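N5-carboxyaminoimidazole ribonucleotide synthetase (Bacillus anthracis, PDB 3QFF) probably catalyses the ATP-dependent carboxylation of 5-aminoimidazole ribonucleotide with bicarbonate to its N5-carboxyamino form, a step of purine biosynthesis. Local coordinates at residues L66-T80 with R89-Q102. Residues are numbered along the deposited sequence; the frame is centred on the assembly and turned at random.
Sequences LKAIQHLAEISDVVT and RCLQWLEKHAYLPQ
Gln70 lies across the indole of Trp93 where helix 66-74 packs beside helix 89-97 in the Rossmann-like preATP-grasp domain. Segment 66-80 runs from its helix into strand 78-81, an outermost strand of the parallel sheet within this chain, and residues 98-102, after helix 89-97, run beside the strand in the same direction. The helix axes approach to 10.3 Å and run nearly parallel, 22° apart.

The ring contacts centre on Trp93. Gln70 CG stands 3.4 Å from the centroid of the Trp93 six-membered ring, a CH-pi contact almost on the ring normal. Its amide continues over the same face, but Gln70 NE2 and Trp93 NE1, 3.3 Å apart, are both donors and make no hydrogen bond. With Trp93 CG anti to the backbone N (chi1 -166°), the indole reaches between the helices; Ala73 CB meets its edge at CZ3, 3.5 Å away, and His97 CB backs the opposite face.

Apolar packing continues inward. Ala73 CB touches Ala98 CB at 3.6 Å, just where helix 89-97 gives way to residues 98-102. Leu94 sets its branched end against Ile69 CG2, their side chains nearly perpendicular, and both also touch Ile20 of the neighbouring strand. At the other end Leu66 CD2 rests over one face of the Arg89 guanidinium, 3.4 Å from NH2, while a water joins Leu66 N to Arg89 NH1.

Polar links join residues 98-102 to strand 78-81 and the loop before it. Val79 N donates to Tyr99 O at 2.9 Å with a nearly straight N-H...O angle of 162°. A second water bridges Ser76 O and Tyr99 N. Thr80 OG1, also hydrogen-bonded to His298 NE2, donates to Gln102 OE1 at 2.8 Å, and that same OE1 accepts from a water that also donates to Val79 O and takes the Gln102 N-H.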
ATOM      1  N   LEU A  66      29.767  14.256   4.743  1.00 32.68           N
ATOM      2  CA  LEU A  66      29.647  13.620   6.060  1.00 32.27           C
ATOM      3  C   LEU A  66      28.803  14.434   7.049  1.00 31.78           C
ATOM      4  O   LEU A  66      28.042  13.855   7.801  1.00 31.06           O
ATOM      5  CB  LEU A  66      31.014  13.238   6.662  1.00 32.47           C
ATOM      6  CG  LEU A  66      31.057  12.748   8.128  1.00 32.50           C
ATOM      7  CD1 LEU A  66      30.283  11.441   8.352  1.00 33.95           C
ATOM      8  CD2 LEU A  66      32.487  12.606   8.624  1.00 34.51           C
ATOM      9  N   LYS A  67      28.921  15.761   7.012  1.00 31.39           N
ATOM     10  CA  LYS A  67      28.096  16.647   7.846  1.00 31.70           C
ATOM     11  C   LYS A  67      26.595  16.457   7.596  1.00 30.63           C
ATOM     12  O   LYS A  67      25.802  16.439   8.536  1.00 30.79           O
ATOM     13  CB  LYS A  67      28.467  18.125   7.636  1.00 32.02           C
ATOM     14  CG  LYS A  67      29.953  18.459   7.831  1.00 35.10           C
ATOM     15  CD  LYS A  67      30.310  18.816   9.263  1.00 39.72           C
ATOM     16  CE  LYS A  67      31.468  19.826   9.289  1.00 41.79           C
ATOM     17  NZ  LYS A  67      32.197  19.800  10.585  1.00 44.27           N
ATOM     18  N   ALA A  68      26.208  16.336   6.333  1.00 29.86           N
ATOM     19  CA  ALA A  68      24.797  16.119   5.987  1.00 29.48           C
ATOM     20  C   ALA A  68      24.331  14.727   6.430  1.00 28.78           C
ATOM     21  O   ALA A  68      23.254  14.593   6.994  1.00 29.18           O
ATOM     22  CB  ALA A  68      24.573  16.319   4.497  1.00 29.50           C
ATOM     23  N   ILE A  69      25.148  13.707   6.171  1.00 28.21           N
ATOM     24  CA  ILE A  69      24.902  12.342   6.650  1.00 27.63           C
ATOM     25  C   ILE A  69      24.687  12.356   8.178  1.00 27.78           C
ATOM     26  O   ILE A  69      23.783  11.689   8.702  1.00 27.10           O
ATOM     27  CB  ILE A  69      26.086  11.383   6.267  1.00 28.26           C
ATOM     28  CG1 ILE A  69      26.072  11.027   4.767  1.00 27.97           C
ATOM     29  CG2 ILE A  69      26.082  10.102   7.117  1.00 27.13           C
ATOM     30  CD1 ILE A  69      24.836  10.249   4.314  1.00 29.37           C
ATOM     31  N   GLN A  70      25.525  13.133   8.870  1.00 27.55           N
ATOM     32  CA  GLN A  70      25.430  13.302  10.312  1.00 27.87           C
ATOM     33  C   GLN A  70      24.127  13.975  10.710  1.00 27.52           C
ATOM     34  O   GLN A  70      23.507  13.574  11.687  1.00 27.10           O
ATOM     35  CB  GLN A  70      26.637  14.079  10.858  1.00 28.41           C
ATOM     36  CG  GLN A  70      27.875  13.197  11.016  1.00 30.27           C
ATOM     37  CD  GLN A  70      29.152  13.975  11.290  1.00 33.12           C
ATOM     38  OE1 GLN A  70      29.190  15.198  11.187  1.00 34.13           O
ATOM     39  NE2 GLN A  70      30.210  13.253  11.635  1.00 34.15           N
ATOM     40  N   HIS A  71      23.723  14.997   9.958  1.00 27.29           N
ATOM     41  CA  HIS A  71      22.470  15.686  10.235  1.00 27.46           C
ATOM     42  C   HIS A  71      21.262  14.740  10.085  1.00 26.72           C
ATOM     43  O   HIS A  71      20.368  14.754  10.912  1.00 26.54           O
ATOM     44  CB  HIS A  71      22.312  16.944   9.374  1.00 27.85           C
ATOM     45  CG  HIS A  71      21.072  17.721   9.683  1.00 29.96           C
ATOM     46  ND1 HIS A  71      20.281  18.286   8.705  1.00 33.07           N
ATOM     47  CD2 HIS A  71      20.465  17.994  10.863  1.00 31.07           C
ATOM     48  CE1 HIS A  71      19.244  18.881   9.270  1.00 32.18           C
ATOM     49  NE2 HIS A  71      19.332  18.719  10.578  1.00 32.95           N
ATOM     50  N   LEU A  72      21.260  13.912   9.042  1.00 26.27           N
ATOM     51  CA  LEU A  72      20.221  12.886   8.866  1.00 25.77           C
ATOM     52  C   LEU A  72      20.191  11.922  10.040  1.00 25.36           C
ATOM     53  O   LEU A  72      19.123  11.626  10.584  1.00 25.29           O
ATOM     54  CB  LEU A  72      20.434  12.097   7.561  1.00 25.43           C
ATOM     55  CG  LEU A  72      19.425  10.983   7.243  1.00 25.83           C
ATOM     56  CD1 LEU A  72      18.049  11.578   6.894  1.00 24.47           C
ATOM     57  CD2 LEU A  72      19.941  10.166   6.078  1.00 25.74           C
ATOM     58  N   ALA A  73      21.363  11.442  10.436  1.00 25.01           N
ATOM     59  CA  ALA A  73      21.449  10.484  11.528  1.00 25.85           C
ATOM     60  C   ALA A  73      20.923  11.082  12.825  1.00 26.20           C
ATOM     61  O   ALA A  73      20.190  10.413  13.561  1.00 26.15           O
ATOM     62  CB  ALA A  73      22.885   9.989  11.696  1.00 25.66           C
ATOM     63  N   GLU A  74      21.283  12.347  13.068  1.00 26.03           N
ATOM     64  CA  GLU A  74      20.920  13.103  14.282  1.00 27.17           C
ATOM     65  C   GLU A  74      19.431  13.223  14.529  1.00 25.71           C
ATOM     66  O   GLU A  74      19.005  13.441  15.668  1.00 26.06           O
ATOM     67  CB  GLU A  74      21.410  14.547  14.164  1.00 26.93           C
ATOM     68  CG  GLU A  74      22.844  14.778  14.478  1.00 33.16           C
ATOM     69  CD  GLU A  74      23.198  16.252  14.393  1.00 35.72           C
ATOM     70  OE1 GLU A  74      24.192  16.630  15.026  1.00 40.23           O
ATOM     71  OE2 GLU A  74      22.476  17.029  13.714  1.00 38.72           O
ATOM     72  N   ILE A  75      18.649  13.155  13.461  1.00 24.94           N
ATOM     73  CA  ILE A  75      17.206  13.328  13.568  1.00 24.63           C
ATOM     74  C   ILE A  75      16.433  12.047  13.258  1.00 24.31           C
ATOM     75  O   ILE A  75      15.198  12.055  13.200  1.00 24.00           O
ATOM     76  CB  ILE A  75      16.730  14.471  12.678  1.00 25.08           C
ATOM     77  CG1 ILE A  75      16.893  14.075  11.198  1.00 24.71           C
ATOM     78  CG2 ILE A  75      17.482  15.763  13.061  1.00 24.32           C
ATOM     79  CD1 ILE A  75      16.463  15.105  10.209  1.00 30.71           C
ATOM     80  N   SER A  76      17.165  10.950  13.084  1.00 23.89           N
ATOM     81  CA  SER A  76      16.577   9.649  12.744  1.00 23.60           C
ATOM     82  C   SER A  76      16.744   8.644  13.882  1.00 23.08           C
ATOM     83  O   SER A  76      17.815   8.536  14.465  1.00 23.45           O
ATOM     84  CB  SER A  76      17.265   9.082  11.495  1.00 23.62           C
ATOM     85  OG  SER A  76      17.040   9.916  10.377  1.00 24.56           O
ATOM     86  N   ASP A  77      15.683   7.895  14.177  1.00 22.97           N
ATOM     87  CA  ASP A  77      15.739   6.798  15.143  1.00 22.46           C
ATOM     88  C   ASP A  77      16.319   5.513  14.557  1.00 22.90           C
ATOM     89  O   ASP A  77      16.861   4.672  15.289  1.00 23.13           O
ATOM     90  CB  ASP A  77      14.350   6.580  15.724  1.00 22.72           C
ATOM     91  CG  ASP A  77      13.834   7.840  16.416  1.00 22.78           C
ATOM     92  OD1 ASP A  77      14.182   8.040  17.609  1.00 23.40           O
ATOM     93  OD2 ASP A  77      13.132   8.642  15.758  1.00 22.33           O
ATOM     94  N   VAL A  78      16.209   5.371  13.238  1.00 22.31           N
ATOM     95  CA  VAL A  78      16.845   4.270  12.506  1.00 22.13           C
ATOM     96  C   VAL A  78      17.202   4.801  11.127  1.00 21.83           C
ATOM     97  O   VAL A  78      16.456   5.607  10.548  1.00 22.46           O
ATOM     98  CB  VAL A  78      15.950   2.975  12.442  1.00 22.27           C
ATOM     99  CG1 VAL A  78      14.605   3.233  11.761  1.00 21.43           C
ATOM    100  CG2 VAL A  78      16.700   1.797  11.757  1.00 21.12           C
ATOM    101  N   VAL A  79      18.354   4.383  10.618  1.00 21.67           N
ATOM    102  CA  VAL A  79      18.813   4.786   9.285  1.00 21.74           C
ATOM    103  C   VAL A  79      18.893   3.563   8.350  1.00 21.84           C
ATOM    104  O   VAL A  79      19.402   2.509   8.732  1.00 22.23           O
ATOM    105  CB  VAL A  79      20.181   5.527   9.360  1.00 21.55           C
ATOM    106  CG1 VAL A  79      20.683   5.952   7.963  1.00 21.73           C
ATOM    107  CG2 VAL A  79      20.077   6.766  10.275  1.00 21.90           C
ATOM    108  N   THR A  80      18.380   3.719   7.135  1.00 22.02           N
ATOM    109  CA  THR A  80      18.555   2.732   6.077  1.00 22.99           C
ATOM    110  C   THR A  80      18.987   3.469   4.810  1.00 24.03           C
ATOM    111  O   THR A  80      19.042   4.705   4.781  1.00 22.89           O
ATOM    112  CB  THR A  80      17.261   1.855   5.862  1.00 23.01           C
ATOM    113  OG1 THR A  80      17.494   0.877   4.840  1.00 23.52           O
ATOM    114  CG2 THR A  80      16.063   2.717   5.471  1.00 22.46           C
ATOM    115  N   ARG A  89      34.050   5.914   5.386  1.00 26.63           N
ATOM    116  CA  ARG A  89      34.046   6.836   6.536  1.00 26.40           C
ATOM    117  C   ARG A  89      32.629   7.216   6.991  1.00 25.94           C
ATOM    118  O   ARG A  89      32.385   7.388   8.184  1.00 25.27           O
ATOM    119  CB  ARG A  89      34.919   8.089   6.314  1.00 26.68           C
ATOM    120  CG  ARG A  89      34.486   9.019   5.191  1.00 27.33           C
ATOM    121  CD  ARG A  89      35.542  10.059   4.915  1.00 28.33           C
ATOM    122  NE  ARG A  89      35.653  11.072   5.968  1.00 29.91           N
ATOM    123  CZ  ARG A  89      35.216  12.324   5.850  1.00 30.12           C
ATOM    124  NH1 ARG A  89      34.613  12.719   4.733  1.00 31.57           N
ATOM    125  NH2 ARG A  89      35.383  13.186   6.848  1.00 30.37           N
ATOM    126  N   CYS A  90      31.714   7.331   6.033  1.00 26.00           N
ATOM    127  CA  CYS A  90      30.316   7.634   6.314  1.00 26.33           C
ATOM    128  C   CYS A  90      29.597   6.397   6.849  1.00 25.71           C
ATOM    129  O   CYS A  90      28.835   6.505   7.809  1.00 25.25           O
ATOM    130  CB  CYS A  90      29.614   8.194   5.060  1.00 27.05           C
ATOM    131  SG  CYS A  90      30.157   9.888   4.560  1.00 31.79           S
ATOM    132  N   LEU A  91      29.862   5.222   6.260  1.00 25.26           N
ATOM    133  CA  LEU A  91      29.261   3.970   6.757  1.00 25.44           C
ATOM    134  C   LEU A  91      29.686   3.649   8.186  1.00 25.55           C
ATOM    135  O   LEU A  91      28.838   3.284   9.006  1.00 25.11           O
ATOM    136  CB  LEU A  91      29.571   2.776   5.846  1.00 25.34           C
ATOM    137  CG  LEU A  91      28.818   2.677   4.514  1.00 25.88           C
ATOM    138  CD1 LEU A  91      29.448   1.583   3.648  1.00 26.02           C
ATOM    139  CD2 LEU A  91      27.327   2.407   4.739  1.00 23.67           C
ATOM    140  N   GLN A  92      30.986   3.803   8.491  1.00 25.55           N
ATOM    141  CA  GLN A  92      31.461   3.537   9.848  1.00 25.76           C
ATOM    142  C   GLN A  92      30.842   4.534  10.826  1.00 25.98           C
ATOM    143  O   GLN A  92      30.437   4.159  11.932  1.00 26.07           O
ATOM    144  CB  GLN A  92      32.994   3.586   9.955  1.00 25.50           C
ATOM    145  CG  GLN A  92      33.494   3.201  11.353  1.00 25.83           C
ATOM    146  CD  GLN A  92      35.009   3.041  11.436  1.00 24.73           C
ATOM    147  OE1 GLN A  92      35.529   1.928  11.363  1.00 25.55           O
ATOM    148  NE2 GLN A  92      35.713   4.150  11.595  1.00 22.78           N
ATOM    149  N   TRP A  93      30.768   5.801  10.425  1.00 26.61           N
ATOM    150  CA  TRP A  93      30.186   6.801  11.319  1.00 27.49           C
ATOM    151  C   TRP A  93      28.752   6.404  11.704  1.00 27.05           C
ATOM    152  O   TRP A  93      28.402   6.345  12.892  1.00 26.73           O
ATOM    153  CB  TRP A  93      30.238   8.211  10.735  1.00 27.58           C
ATOM    154  CG  TRP A  93      29.946   9.207  11.810  1.00 30.91           C
ATOM    155  CD1 TRP A  93      30.849   9.796  12.663  1.00 32.77           C
ATOM    156  CD2 TRP A  93      28.655   9.679  12.203  1.00 32.08           C
ATOM    157  NE1 TRP A  93      30.194  10.624  13.546  1.00 34.10           N
ATOM    158  CE2 TRP A  93      28.846  10.570  13.284  1.00 33.46           C
ATOM    159  CE3 TRP A  93      27.352   9.444  11.736  1.00 33.40           C
ATOM    160  CZ2 TRP A  93      27.782  11.230  13.908  1.00 34.59           C
ATOM    161  CZ3 TRP A  93      26.291  10.103  12.360  1.00 33.82           C
ATOM    162  CH2 TRP A  93      26.514  10.977  13.438  1.00 34.09           C
ATOM    163  N   LEU A  94      27.944   6.104  10.694  1.00 27.22           N
ATOM    164  CA  LEU A  94      26.552   5.690  10.899  1.00 27.82           C
ATOM    165  C   LEU A  94      26.437   4.444  11.764  1.00 28.99           C
ATOM    166  O   LEU A  94      25.643   4.407  12.712  1.00 28.90           O
ATOM    167  CB  LEU A  94      25.889   5.423   9.553  1.00 27.45           C
ATOM    168  CG  LEU A  94      25.606   6.674   8.735  1.00 26.78           C
ATOM    169  CD1 LEU A  94      25.458   6.302   7.268  1.00 26.39           C
ATOM    170  CD2 LEU A  94      24.362   7.367   9.271  1.00 25.09           C
ATOM    171  N   GLU A  95      27.236   3.427  11.438  1.00 29.73           N
ATOM    172  CA  GLU A  95      27.194   2.155  12.156  1.00 31.17           C
ATOM    173  C   GLU A  95      27.506   2.321  13.644  1.00 31.14           C
ATOM    174  O   GLU A  95      26.888   1.676  14.497  1.00 30.86           O
ATOM    175  CB  GLU A  95      28.139   1.137  11.507  1.00 31.68           C
ATOM    176  CG  GLU A  95      27.791  -0.317  11.813  1.00 35.45           C
ATOM    177  CD  GLU A  95      28.673  -1.305  11.074  1.00 40.63           C
ATOM    178  OE1 GLU A  95      29.705  -0.886  10.509  1.00 43.10           O
ATOM    179  OE2 GLU A  95      28.333  -2.508  11.056  1.00 44.22           O
ATOM    180  N   LYS A  96      28.435   3.214  13.965  1.00 31.49           N
ATOM    181  CA  LYS A  96      28.851   3.348  15.339  1.00 32.01           C
ATOM    182  C   LYS A  96      28.182   4.496  16.105  1.00 31.83           C
ATOM    183  O   LYS A  96      28.007   4.400  17.318  1.00 31.89           O
ATOM    184  CB  LYS A  96      30.380   3.398  15.440  1.00 32.76           C
ATOM    185  CG  LYS A  96      31.103   2.224  14.705  1.00 35.03           C
ATOM    186  CD  LYS A  96      30.860   0.851  15.341  1.00 36.74           C
ATOM    187  CE  LYS A  96      31.318  -0.256  14.408  1.00 38.32           C
ATOM    188  NZ  LYS A  96      30.867  -1.612  14.835  1.00 39.81           N
ATOM    189  N   HIS A  97      27.765   5.552  15.407  1.00 31.47           N
ATOM    190  CA  HIS A  97      27.198   6.726  16.091  1.00 31.65           C
ATOM    191  C   HIS A  97      25.717   6.992  15.811  1.00 31.02           C
ATOM    192  O   HIS A  97      25.108   7.866  16.434  1.00 31.32           O
ATOM    193  CB  HIS A  97      28.038   7.975  15.802  1.00 32.56           C
ATOM    194  CG  HIS A  97      29.482   7.817  16.155  1.00 35.31           C
ATOM    195  ND1 HIS A  97      29.916   7.646  17.454  1.00 39.52           N
ATOM    196  CD2 HIS A  97      30.593   7.794  15.382  1.00 38.48           C
ATOM    197  CE1 HIS A  97      31.233   7.532  17.464  1.00 41.17           C
ATOM    198  NE2 HIS A  97      31.669   7.618  16.219  1.00 41.35           N
ATOM    199  N   ALA A  98      25.145   6.259  14.859  1.00 29.78           N
ATOM    200  CA  ALA A  98      23.704   6.271  14.642  1.00 28.55           C
ATOM    201  C   ALA A  98      23.207   4.847  14.818  1.00 27.60           C
ATOM    202  O   ALA A  98      23.948   3.970  15.285  1.00 26.68           O
ATOM    203  CB  ALA A  98      23.370   6.778  13.242  1.00 29.25           C
ATOM    204  N   TYR A  99      21.948   4.621  14.470  1.00 25.83           N
ATOM    205  CA  TYR A  99      21.415   3.272  14.485  1.00 24.98           C
ATOM    206  C   TYR A  99      21.212   2.767  13.052  1.00 24.36           C
ATOM    207  O   TYR A  99      20.228   3.114  12.394  1.00 23.55           O
ATOM    208  CB  TYR A  99      20.129   3.182  15.329  1.00 24.23           C
ATOM    209  CG  TYR A  99      19.624   1.766  15.436  1.00 23.54           C
ATOM    210  CD1 TYR A  99      20.464   0.733  15.870  1.00 23.65           C
ATOM    211  CD2 TYR A  99      18.313   1.449  15.093  1.00 22.77           C
ATOM    212  CE1 TYR A  99      20.006  -0.581  15.942  1.00 24.29           C
ATOM    213  CE2 TYR A  99      17.844   0.147  15.173  1.00 23.63           C
ATOM    214  CZ  TYR A  99      18.691  -0.864  15.599  1.00 23.80           C
ATOM    215  OH  TYR A  99      18.221  -2.154  15.659  1.00 23.57           O
ATOM    216  N   LEU A 100      22.180   1.972  12.584  1.00 24.08           N
ATOM    217  CA  LEU A 100      22.192   1.375  11.245  1.00 23.44           C
ATOM    218  C   LEU A 100      22.238  -0.160  11.392  1.00 23.76           C
ATOM    219  O   LEU A 100      23.311  -0.764  11.252  1.00 23.69           O
ATOM    220  CB  LEU A 100      23.420   1.859  10.451  1.00 23.66           C
ATOM    221  CG  LEU A 100      23.491   1.489   8.963  1.00 24.18           C
ATOM    222  CD1 LEU A 100      22.801   2.555   8.128  1.00 23.27           C
ATOM    223  CD2 LEU A 100      24.957   1.295   8.509  1.00 24.61           C
ATOM    224  N   PRO A 101      21.078  -0.792  11.676  1.00 23.31           N
ATOM    225  CA  PRO A 101      20.989  -2.233  11.939  1.00 24.18           C
ATOM    226  C   PRO A 101      21.467  -3.114  10.779  1.00 24.58           C
ATOM    227  O   PRO A 101      21.870  -4.245  11.019  1.00 24.20           O
ATOM    228  CB  PRO A 101      19.483  -2.464  12.183  1.00 23.95           C
ATOM    229  CG  PRO A 101      18.793  -1.289  11.594  1.00 23.20           C
ATOM    230  CD  PRO A 101      19.761  -0.142  11.792  1.00 23.04           C
ATOM    231  N   GLN A 102      21.424  -2.598   9.545  1.00 24.80           N
ATOM    232  CA  GLN A 102      21.930  -3.338   8.381  1.00 25.47           C
ATOM    233  C   GLN A 102      23.437  -3.570   8.435  1.00 26.45           C
ATOM    234  O   GLN A 102      23.938  -4.564   7.887  1.00 26.08           O
ATOM    235  CB  GLN A 102      21.578  -2.628   7.075  1.00 25.04           C
ATOM    236  CG  GLN A 102      20.132  -2.833   6.644  1.00 25.74           C
ATOM    237  CD  GLN A 102      19.700  -1.802   5.651  1.00 26.07           C
ATOM    238  OE1 GLN A 102      19.517  -0.624   5.998  1.00 27.50           O
ATOM    239  NE2 GLN A 102      19.560  -2.214   4.395  1.00 22.42           N
TER
HETATM  240  O   HOH W   1      32.570  14.972   4.249  1.00 36.30           O
HETATM  241  O   HOH W   2      20.012   6.707  14.163  1.00 37.59           O
HETATM  242  O   HOH W   3      20.235  -0.075   8.495  1.00 21.22           O